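PDB 6VD9: metal cation efflux system protein CzcD, which binds and transports zinc, probably moving metal cations from the cytoplasm to the periplasm, and mediates cobalt, zinc and cadmium resistance. Local coordinates for residues 7-12 with 22-27; 38-43 with 69-74. All coordinates share one frame; numbering follows the deposited sequence.

Overall arrangement
Both contacts belong to the cytoplasmic C-terminal domain of the transporter, whose alpha-beta-beta-alpha-beta order is that of the CDF C-terminal domains, and both reach the same three-stranded sheet. Contact 1 lays helix 5-13 over the outer strand 18-28; it is partly buried, made by aliphatic carbons and has no cross-segment polar bonds. Contact 2 pairs the central strand 34-42 with strand 68-74; it is more deeply buried, knit by backbone hydrogen bonds, and carries polar side chains on one face. Their centres lie about 11 Å apart, bridged by Leu24 against Val38. Nickel joins them as well: contact 1 supplies His22, contact 2 the short ligand Glu74 and, at much longer range, His39.

Contact 1 of 2, residues 7-12 with 22-27; sequences EVEKQI and HDLHIW. With NI (nickel (II) ion), chain E.
Val8 and Ile26 meet tip to tip, with Val8 CG1 3.9 Å from Ile26 CD1. CG1 of Val8 is anti to its backbone N (chi1 175°), and CG2 also faces the isoleucine methyl. Leu24 makes the broader contact. Its CD2 touches both Val8 CG1 and Glu9 CG, 4.0 Å from the latter, while CD1 turns to Ile12 CD1 at 4.2 Å. Branched aliphatic residues suit both surfaces, because the helix and the strand run at 134° and their axes stay 11.1 Å apart, a gap that methyl groups must fill. Phe64 of helix 53-64 packs on Val8 and adds to this apolar layer. On the looser side the partly exposed Glu9 lends only its aliphatic stem, crossing Leu24, and its extended chain carries the carboxylate onward. Toward the start of segment 22-27, at the left-handed backbone of surface residue Asp23, the chemistry turns polar. His22 binds nickel through NE2 at 2.3 Å, and Asp23 OD2 accepts a bond of 2.6 Å from water 1, itself a nickel ligand. One strand thus serves two purposes: methyl packing, which imposes little directional geometry, seats the helix, while directional polar groups beyond it build part of the metal site.

Contact 2 of 2, residues 38-43 with 69-74; sequences VHVVND and VTIQFE. With NI (nickel (II) ion), chain E.
Glu74 and His39 meet diagonally across neighbouring parallel strands, on the side of the sheet carrying Gln72 and Val41. From CB, the glutamate runs to CG, anti to the carbonyl carbon (chi1 -48°), then on extended, so these two methylenes form an apolar stalk lifting the carboxylate to the metal. The last torsion, chi3 6°, turns the carboxylate so that OE2 meets nickel at 2.0 Å; OE1 stays 3.1 Å from the ion and accepts a 2.7 Å bond from nickel-bound water 3. OE2 also takes a 2.9 Å hydrogen bond from His39 ND1, in the imidazole plane, with ring and carboxylate planes 83° apart. Nickel lies well out of the ring plane, a long 2.7 Å from His39 ND1, so any metal bond there is weak. Beneath, backbone bonds such as Val40 N to Gln72 O, 2.7 Å and nearly straight, keep the strands in register. Gln72 OE1 bonds Ile71 N of the second subunit, whose Gln72 OE1 bonds Ile71 N in return. On the other face Val40 lies beside Phe73, and Ile71 CG2 sits over that ring toward its rim. Helix 53-64, part of the beta-alpha-beta crossover joining strands 34-42 and 68-74, packs there through Leu53 and Leu56.

Contact 1 of 2, residues 7-12 with 22-27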
loop_
_atom_site.group_PDB
_atom_site.type_symbol
_atom_site.label_atom_id
_atom_site.label_comp_id
_atom_site.label_asym_id
_atom_site.label_seq_id
_atom_site.Cartn_x
_atom_site.Cartn_y
_atom_site.Cartn_z
ATOM N N GLU A 7 -7.144 17.470 -7.550
ATOM C CA GLU A 7 -7.180 17.819 -6.129
ATOM C C GLU A 7 -6.540 16.647 -5.399
ATOM O O GLU A 7 -5.872 16.928 -4.448
ATOM C CB GLU A 7 -8.599 18.063 -5.607
ATOM C CG GLU A 7 -9.086 19.499 -5.714
ATOM C CD GLU A 7 -8.107 20.555 -5.259
ATOM O OE1 GLU A 7 -7.728 20.530 -4.079
ATOM O OE2 GLU A 7 -7.718 21.379 -6.103
ATOM N N VAL A 8 -6.820 15.406 -5.807
ATOM C CA VAL A 8 -6.262 14.210 -5.101
ATOM C C VAL A 8 -4.733 14.314 -5.183
ATOM O O VAL A 8 -4.088 14.274 -4.148
ATOM C CB VAL A 8 -6.800 12.874 -5.647
ATOM C CG1 VAL A 8 -6.123 11.690 -4.974
ATOM C CG2 VAL A 8 -8.323 12.785 -5.521
ATOM N N GLU A 9 -4.187 14.516 -6.380
ATOM C CA GLU A 9 -2.717 14.691 -6.587
ATOM C C GLU A 9 -2.197 15.832 -5.712
ATOM O O GLU A 9 -1.188 15.652 -4.996
ATOM C CB GLU A 9 -2.423 14.944 -8.075
ATOM C CG GLU A 9 -2.876 13.809 -8.983
ATOM C CD GLU A 9 -2.924 14.240 -10.436
ATOM O OE1 GLU A 9 -3.020 15.472 -10.667
ATOM O OE2 GLU A 9 -2.816 13.359 -11.300
ATOM N N LYS A 10 -2.830 16.999 -5.770
ATOM C CA LYS A 10 -2.407 18.188 -4.985
ATOM C C LYS A 10 -2.411 17.801 -3.516
ATOM O O LYS A 10 -1.472 18.139 -2.803
ATOM C CB LYS A 10 -3.336 19.380 -5.267
ATOM C CG LYS A 10 -3.112 20.625 -4.412
ATOM C CD LYS A 10 -3.848 21.919 -4.893
ATOM C CE LYS A 10 -3.499 23.103 -4.004
ATOM N NZ LYS A 10 -4.211 24.364 -4.339
ATOM N N GLN A 11 -3.461 17.131 -3.046
ATOM C CA GLN A 11 -3.574 16.893 -1.593
ATOM C C GLN A 11 -2.523 15.868 -1.148
ATOM O O GLN A 11 -2.091 15.970 0.015
ATOM C CB GLN A 11 -4.997 16.494 -1.207
ATOM C CG GLN A 11 -5.982 17.633 -1.399
ATOM C CD GLN A 11 -5.548 18.874 -0.659
ATOM O OE1 GLN A 11 -5.059 18.814 0.468
ATOM N NE2 GLN A 11 -5.719 20.011 -1.313
ATOM N N ILE A 12 -2.192 14.882 -1.997
ATOM C CA ILE A 12 -1.140 13.871 -1.692
ATOM C C ILE A 12 0.188 14.627 -1.531
ATOM O O ILE A 12 0.806 14.506 -0.459
ATOM C CB ILE A 12 -1.067 12.766 -2.766
ATOM C CG1 ILE A 12 -2.301 11.865 -2.682
ATOM C CG2 ILE A 12 0.206 11.966 -2.637
ATOM C CD1 ILE A 12 -2.352 10.788 -3.714
ATOM N N HIS A 22 3.716 7.988 -7.543
ATOM C CA HIS A 22 3.498 7.488 -8.922
ATOM C C HIS A 22 2.476 6.378 -8.817
ATOM O O HIS A 22 2.158 5.957 -7.663
ATOM C CB HIS A 22 4.823 7.035 -9.540
ATOM C CG HIS A 22 5.559 6.043 -8.718
ATOM N ND1 HIS A 22 6.449 6.421 -7.691
ATOM C CD2 HIS A 22 5.594 4.698 -8.769
ATOM C CE1 HIS A 22 6.955 5.331 -7.152
ATOM N NE2 HIS A 22 6.462 4.279 -7.785
ATOM N N ASP A 23 2.046 5.880 -9.969
ATOM C CA ASP A 23 1.126 4.711 -10.084
ATOM C C ASP A 23 -0.126 4.959 -9.213
ATOM O O ASP A 23 -0.557 4.014 -8.500
ATOM C CB ASP A 23 1.812 3.399 -9.673
ATOM C CG ASP A 23 3.062 2.995 -10.459
ATOM O OD1 ASP A 23 3.456 3.729 -11.332
ATOM O OD2 ASP A 23 3.654 1.949 -10.127
ATOM N N LEU A 24 -0.682 6.173 -9.244
ATOM C CA LEU A 24 -1.974 6.485 -8.597
ATOM C C LEU A 24 -3.056 5.872 -9.471
ATOM O O LEU A 24 -3.097 6.212 -10.692
ATOM C CB LEU A 24 -2.171 8.000 -8.450
ATOM C CG LEU A 24 -3.514 8.466 -7.923
ATOM C CD1 LEU A 24 -3.765 7.936 -6.485
ATOM C CD2 LEU A 24 -3.550 9.984 -7.889
ATOM N N HIS A 25 -3.859 5.001 -8.908
ATOM C CA HIS A 25 -5.052 4.431 -9.589
ATOM C C HIS A 25 -6.292 4.627 -8.728
ATOM O O HIS A 25 -6.262 4.358 -7.516
ATOM C CB HIS A 25 -4.855 2.960 -9.953
ATOM C CG HIS A 25 -3.624 2.682 -10.738
ATOM N ND1 HIS A 25 -3.565 2.825 -12.116
ATOM C CD2 HIS A 25 -2.428 2.179 -10.361
ATOM C CE1 HIS A 25 -2.365 2.476 -12.534
ATOM N NE2 HIS A 25 -1.666 2.050 -11.490
ATOM N N ILE A 26 -7.360 5.116 -9.346
ATOM C CA ILE A 26 -8.622 5.397 -8.613
ATOM C C ILE A 26 -9.728 4.891 -9.535
ATOM O O ILE A 26 -9.776 5.297 -10.724
ATOM C CB ILE A 26 -8.802 6.877 -8.211
ATOM C CG1 ILE A 26 -7.634 7.489 -7.437
ATOM C CG2 ILE A 26 -10.084 7.032 -7.402
ATOM C CD1 ILE A 26 -7.868 8.950 -7.084
ATOM N N TRP A 27 -10.456 3.901 -9.056
ATOM C CA TRP A 27 -11.471 3.200 -9.868
ATOM C C TRP A 27 -12.668 2.880 -8.980
ATOM O O TRP A 27 -12.516 2.929 -7.757
ATOM C CB TRP A 27 -10.868 1.956 -10.503
ATOM C CG TRP A 27 -10.645 0.768 -9.623
ATOM C CD1 TRP A 27 -11.409 -0.364 -9.587
ATOM C CD2 TRP A 27 -9.537 0.530 -8.728
ATOM N NE1 TRP A 27 -10.874 -1.282 -8.720
ATOM C CE2 TRP A 27 -9.724 -0.761 -8.177
ATOM C CE3 TRP A 27 -8.415 1.275 -8.329
ATOM C CZ2 TRP A 27 -8.836 -1.321 -7.258
ATOM C CZ3 TRP A 27 -7.530 0.720 -7.428
ATOM C CH2 TRP A 27 -7.738 -0.563 -6.903
HETATM NI NI NI E . 6.721 2.105 -7.012
HETATM O O HOH W 1 5.954 1.269 -9.234
HETATM O O HOH W 2 7.372 0.386 -6.558
HETATM O O HOH W 3 8.858 2.383 -7.684
#

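Contact 2 of 2, residues 38-43 with 69-74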
loop_
_atom_site.group_PDB
_atom_site.type_symbol
_atom_site.label_atom_id
_atom_site.label_comp_id
_atom_site.label_asym_id
_atom_site.label_seq_id
_atom_site.Cartn_x
_atom_site.Cartn_y
_atom_site.Cartn_z
ATOM N N VAL A 38 -1.742 3.745 -4.547
ATOM C CA VAL A 38 -0.703 4.733 -4.900
ATOM C C VAL A 38 0.622 4.293 -4.298
ATOM O O VAL A 38 0.622 3.606 -3.273
ATOM C CB VAL A 38 -1.118 6.164 -4.514
ATOM C CG1 VAL A 38 -1.205 6.382 -3.011
ATOM C CG2 VAL A 38 -0.224 7.195 -5.186
ATOM N N HIS A 39 1.709 4.606 -5.002
ATOM C CA HIS A 39 3.096 4.457 -4.496
ATOM C C HIS A 39 3.657 5.827 -4.083
ATOM O O HIS A 39 3.795 6.708 -4.939
ATOM C CB HIS A 39 3.984 3.723 -5.491
ATOM C CG HIS A 39 3.562 2.316 -5.739
ATOM N ND1 HIS A 39 4.479 1.294 -5.853
ATOM C CD2 HIS A 39 2.351 1.756 -5.962
ATOM C CE1 HIS A 39 3.841 0.167 -6.114
ATOM N NE2 HIS A 39 2.548 0.418 -6.171
ATOM N N VAL A 40 4.002 5.989 -2.817
ATOM C CA VAL A 40 4.471 7.299 -2.281
ATOM C C VAL A 40 5.960 7.203 -1.970
ATOM O O VAL A 40 6.398 6.231 -1.280
ATOM C CB VAL A 40 3.662 7.730 -1.052
ATOM C CG1 VAL A 40 4.282 8.925 -0.365
ATOM C CG2 VAL A 40 2.213 8.002 -1.446
ATOM N N VAL A 41 6.730 8.190 -2.426
ATOM C CA VAL A 41 8.146 8.308 -1.986
ATOM C C VAL A 41 8.119 9.262 -0.793
ATOM O O VAL A 41 7.715 10.426 -0.970
ATOM C CB VAL A 41 9.049 8.779 -3.132
ATOM C CG1 VAL A 41 10.485 8.964 -2.648
ATOM C CG2 VAL A 41 8.974 7.826 -4.324
ATOM N N ASN A 42 8.457 8.783 0.405
ATOM C CA ASN A 42 8.401 9.630 1.626
ATOM C C ASN A 42 9.763 10.306 1.760
ATOM O O ASN A 42 10.731 9.774 1.177
ATOM C CB ASN A 42 8.022 8.836 2.869
ATOM C CG ASN A 42 8.967 7.682 3.127
ATOM O OD1 ASN A 42 9.880 7.811 3.962
ATOM N ND2 ASN A 42 8.740 6.557 2.478
ATOM N N ASP A 43 9.818 11.394 2.504
ATOM C CA ASP A 43 11.102 12.026 2.926
ATOM C C ASP A 43 11.885 11.059 3.832
ATOM O O ASP A 43 11.257 10.358 4.669
ATOM C CB ASP A 43 10.913 13.336 3.685
ATOM C CG ASP A 43 12.229 14.109 3.802
ATOM O OD1 ASP A 43 12.742 14.486 2.736
ATOM O OD2 ASP A 43 12.774 14.306 4.960
ATOM N N VAL A 69 -8.339 2.035 0.505
ATOM C CA VAL A 69 -6.999 2.593 0.160
ATOM C C VAL A 69 -5.891 1.559 0.376
ATOM O O VAL A 69 -5.898 0.833 1.380
ATOM C CB VAL A 69 -6.781 3.865 0.993
ATOM C CG1 VAL A 69 -5.350 4.346 1.005
ATOM C CG2 VAL A 69 -7.712 4.974 0.539
ATOM N N THR A 70 -4.905 1.559 -0.520
ATOM C CA THR A 70 -3.647 0.794 -0.328
ATOM C C THR A 70 -2.526 1.718 -0.767
ATOM O O THR A 70 -2.484 2.098 -1.956
ATOM C CB THR A 70 -3.617 -0.544 -1.077
ATOM O OG1 THR A 70 -4.833 -1.237 -0.775
ATOM C CG2 THR A 70 -2.444 -1.408 -0.665
ATOM N N ILE A 71 -1.724 2.125 0.183
ATOM C CA ILE A 71 -0.640 3.117 -0.012
ATOM C C ILE A 71 0.675 2.405 0.290
ATOM O O ILE A 71 0.846 1.926 1.440
ATOM C CB ILE A 71 -0.842 4.363 0.852
ATOM C CG1 ILE A 71 -2.139 5.065 0.463
ATOM C CG2 ILE A 71 0.398 5.263 0.758
ATOM C CD1 ILE A 71 -2.641 6.087 1.478
ATOM N N GLN A 72 1.561 2.318 -0.698
ATOM C CA GLN A 72 2.918 1.758 -0.499
ATOM C C GLN A 72 3.924 2.902 -0.427
ATOM O O GLN A 72 3.799 3.826 -1.190
ATOM C CB GLN A 72 3.248 0.791 -1.630
ATOM C CG GLN A 72 4.649 0.212 -1.608
ATOM C CD GLN A 72 4.800 -0.813 -2.722
ATOM O OE1 GLN A 72 4.006 -1.734 -2.847
ATOM N NE2 GLN A 72 5.811 -0.689 -3.570
ATOM N N PHE A 73 4.857 2.828 0.509
ATOM C CA PHE A 73 5.950 3.822 0.628
ATOM C C PHE A 73 7.283 3.243 0.156
ATOM O O PHE A 73 7.617 2.085 0.534
ATOM C CB PHE A 73 6.035 4.291 2.064
ATOM C CG PHE A 73 4.796 4.960 2.577
ATOM C CD1 PHE A 73 4.480 6.249 2.173
ATOM C CD2 PHE A 73 3.994 4.345 3.538
ATOM C CE1 PHE A 73 3.400 6.902 2.740
ATOM C CE2 PHE A 73 2.878 4.981 4.049
ATOM C CZ PHE A 73 2.566 6.256 3.623
ATOM N N GLU A 74 8.043 4.068 -0.574
ATOM C CA GLU A 74 9.424 3.784 -1.062
ATOM C C GLU A 74 10.321 4.978 -0.699
ATOM O O GLU A 74 9.792 6.066 -0.435
ATOM C CB GLU A 74 9.434 3.584 -2.577
ATOM C CG GLU A 74 8.373 2.638 -3.090
ATOM C CD GLU A 74 8.104 2.801 -4.579
ATOM O OE1 GLU A 74 8.837 3.589 -5.232
ATOM O OE2 GLU A 74 7.136 2.178 -5.081
HETATM NI NI NI E . 6.721 2.105 -7.012
HETATM O O HOH W 3 8.858 2.383 -7.684
HETATM O O HOH W 1 5.954 1.269 -9.234
HETATM O O HOH W 2 7.372 0.386 -6.558
#